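Local coordinates for haloacid dehalogenase-like hydrolase (Klebsiella pneumoniae subsp. pneumoniae, PDB 3PGV), which probably acts as a magnesium-dependent phosphatase of the Cof family within the haloacid dehalogenase-like superfamily, at residues Gln22-Leu28 / Ile55-Thr61. Numbering follows the deposited sequence.
With CA (calcium ion), chain E.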
loop_
_atom_site.group_PDB
_atom_site.type_symbol
_atom_site.label_atom_id
_atom_site.label_comp_id
_atom_site.label_asym_id
_atom_site.label_seq_id
_atom_site.Cartn_x
_atom_site.Cartn_y
_atom_site.Cartn_z
ATOM N N GLN A 22 -8.177 2.637 19.392
ATOM C CA GLN A 22 -8.084 4.083 19.181
ATOM C C GLN A 22 -7.589 4.429 17.792
ATOM O O GLN A 22 -7.755 5.569 17.349
ATOM C CB GLN A 22 -7.193 4.743 20.252
ATOM C CG GLN A 22 -7.890 4.930 21.589
ATOM C CD GLN A 22 -9.111 5.807 21.468
ATOM O OE1 GLN A 22 -9.051 6.946 20.983
ATOM N NE2 GLN A 22 -10.251 5.289 21.895
ATOM N N VAL A 23 -6.933 3.469 17.117
ATOM C CA VAL A 23 -6.411 3.686 15.767
ATOM C C VAL A 23 -7.054 2.712 14.785
ATOM O O VAL A 23 -7.001 1.495 14.996
ATOM C CB VAL A 23 -4.852 3.586 15.729
ATOM C CG1 VAL A 23 -4.317 3.828 14.313
ATOM C CG2 VAL A 23 -4.210 4.554 16.727
ATOM N N VAL A 24 -7.665 3.243 13.713
ATOM C CA VAL A 24 -8.208 2.429 12.642
ATOM C C VAL A 24 -7.302 2.574 11.422
ATOM O O VAL A 24 -7.096 3.693 10.939
ATOM C CB VAL A 24 -9.687 2.793 12.302
ATOM C CG1 VAL A 24 -10.163 2.056 11.048
ATOM C CG2 VAL A 24 -10.608 2.501 13.475
ATOM N N ALA A 25 -6.714 1.453 10.954
ATOM C CA ALA A 25 -5.860 1.462 9.767
ATOM C C ALA A 25 -6.557 0.756 8.634
ATOM O O ALA A 25 -7.131 -0.317 8.835
ATOM C CB ALA A 25 -4.534 0.790 10.061
ATOM N N SER A 26 -6.567 1.357 7.456
ATOM C CA SER A 26 -7.231 0.720 6.348
ATOM C C SER A 26 -6.503 0.903 5.055
ATOM O O SER A 26 -6.121 2.024 4.703
ATOM C CB SER A 26 -8.671 1.219 6.219
ATOM O OG SER A 26 -9.393 0.472 5.246
ATOM N N ASP A 27 -6.373 -0.191 4.295
ATOM C CA ASP A 27 -5.951 -0.146 2.912
ATOM C C ASP A 27 -7.063 0.600 2.114
ATOM O O ASP A 27 -8.187 0.748 2.616
ATOM C CB ASP A 27 -5.757 -1.587 2.374
ATOM C CG ASP A 27 -5.505 -1.684 0.876
ATOM O OD1 ASP A 27 -4.794 -0.805 0.330
ATOM O OD2 ASP A 27 -5.999 -2.655 0.253
ATOM N N LEU A 28 -6.749 1.093 0.916
ATOM C CA LEU A 28 -7.733 1.843 0.144
ATOM C C LEU A 28 -8.371 1.019 -0.964
ATOM O O LEU A 28 -9.535 0.616 -0.833
ATOM C CB LEU A 28 -7.136 3.160 -0.381
ATOM C CG LEU A 28 -6.760 4.178 0.717
ATOM C CD1 LEU A 28 -5.848 5.266 0.175
ATOM C CD2 LEU A 28 -8.010 4.775 1.367
ATOM N N ILE A 55 -11.596 8.774 17.569
ATOM C CA ILE A 55 -10.865 7.711 16.855
ATOM C C ILE A 55 -9.916 8.282 15.790
ATOM O O ILE A 55 -10.267 9.226 15.090
ATOM C CB ILE A 55 -11.837 6.630 16.277
ATOM C CG1 ILE A 55 -12.796 6.074 17.385
ATOM C CG2 ILE A 55 -11.073 5.498 15.566
ATOM C CD1 ILE A 55 -12.072 5.478 18.679
ATOM N N ASN A 56 -8.699 7.716 15.697
ATOM C CA ASN A 56 -7.683 8.124 14.725
ATOM C C ASN A 56 -7.700 7.215 13.528
ATOM O O ASN A 56 -7.868 6.003 13.676
ATOM C CB ASN A 56 -6.305 8.098 15.359
ATOM C CG ASN A 56 -6.158 9.071 16.476
ATOM O OD1 ASN A 56 -5.911 10.253 16.256
ATOM N ND2 ASN A 56 -6.414 8.618 17.698
ATOM N N PHE A 57 -7.488 7.779 12.337
ATOM C CA PHE A 57 -7.476 6.997 11.111
ATOM C C PHE A 57 -6.155 7.062 10.430
ATOM O O PHE A 57 -5.528 8.124 10.378
ATOM C CB PHE A 57 -8.590 7.445 10.163
ATOM C CG PHE A 57 -9.960 6.964 10.563
ATOM C CD1 PHE A 57 -10.752 7.710 11.432
ATOM C CD2 PHE A 57 -10.457 5.755 10.088
ATOM C CE1 PHE A 57 -12.015 7.259 11.812
ATOM C CE2 PHE A 57 -11.720 5.305 10.470
ATOM C CZ PHE A 57 -12.495 6.062 11.325
ATOM N N VAL A 58 -5.697 5.918 9.926
ATOM C CA VAL A 58 -4.450 5.822 9.174
ATOM C C VAL A 58 -4.742 5.069 7.881
ATOM O O VAL A 58 -5.270 3.961 7.922
ATOM C CB VAL A 58 -3.323 5.135 10.003
ATOM C CG1 VAL A 58 -2.033 5.053 9.203
ATOM C CG2 VAL A 58 -3.094 5.863 11.325
ATOM N N PHE A 59 -4.482 5.694 6.746
ATOM C CA PHE A 59 -4.739 5.059 5.458
ATOM C C PHE A 59 -3.442 4.594 4.816
ATOM O O PHE A 59 -2.439 5.317 4.855
ATOM C CB PHE A 59 -5.554 5.981 4.544
ATOM C CG PHE A 59 -6.860 6.396 5.184
ATOM C CD1 PHE A 59 -7.891 5.475 5.361
ATOM C CD2 PHE A 59 -7.017 7.669 5.721
ATOM C CE1 PHE A 59 -9.054 5.827 6.052
ATOM C CE2 PHE A 59 -8.198 8.031 6.382
ATOM C CZ PHE A 59 -9.207 7.114 6.539
ATOM N N ALA A 60 -3.405 3.318 4.394
ATOM C CA ALA A 60 -2.177 2.689 3.904
ATOM C C ALA A 60 -2.354 2.139 2.512
ATOM O O ALA A 60 -3.170 1.247 2.295
ATOM C CB ALA A 60 -1.740 1.588 4.855
ATOM N N THR A 61 -1.572 2.637 1.568
ATOM C CA THR A 61 -1.709 2.215 0.184
ATOM C C THR A 61 -0.364 1.939 -0.468
ATOM O O THR A 61 0.676 2.424 0.003
ATOM C CB THR A 61 -2.525 3.261 -0.604
ATOM O OG1 THR A 61 -2.658 2.831 -1.970
ATOM C CG2 THR A 61 -1.903 4.659 -0.541
HETATM CA CA CA E . -5.664 -3.417 -1.773
HETATM O O HOH W 1 -4.836 1.363 -2.004
HETATM O O HOH W 2 -3.315 -3.956 -0.753
#
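Gln22 O takes two N-H groups from Asn56: a backbone bond from Asn56 N at 2.9 Å and a weak one from its side-chain ND2. Asn56 CG lies beside its own backbone N (chi1 -64°), which brings the amide back to the same carbonyl. From here strands 23-27 and 56-60 run parallel. Val24 N donates to Asn56 O at 2.8 Å, and Ala60 N donates to Ser26 O from above its carbonyl plane. These are neighbouring central strands of the Rossmann-like HAD core.

Val24 lies on the same face as Phe57, whose ring meets helix 41-51. Val24 CG1 is 3.6 Å from Phe57 CE2, and its CG2 meets Ile55 CG2 at 3.7 Å. On the other face, Val23 CG1 touches Val58 CG2 at 3.8 Å. The Leu28 side chain crosses that of Phe59 at about a right angle.

Asp27 OD2 binds calcium at 2.2 Å and accepts a bond from Thr31. Asp29 O and Asp233 OD1 also bind the calcium. A water joins Asp27 OD1 to Thr61 OG1, which also bonds Arg63 N. Lys210 NZ forms a salt bridge with Asp27 OD1 and a hydrogen bond with Ala60 O. The strand pair, largely apolar mid-way, thus carries Asp27 to a metal site consistent with the magnesium site of HAD phosphatases.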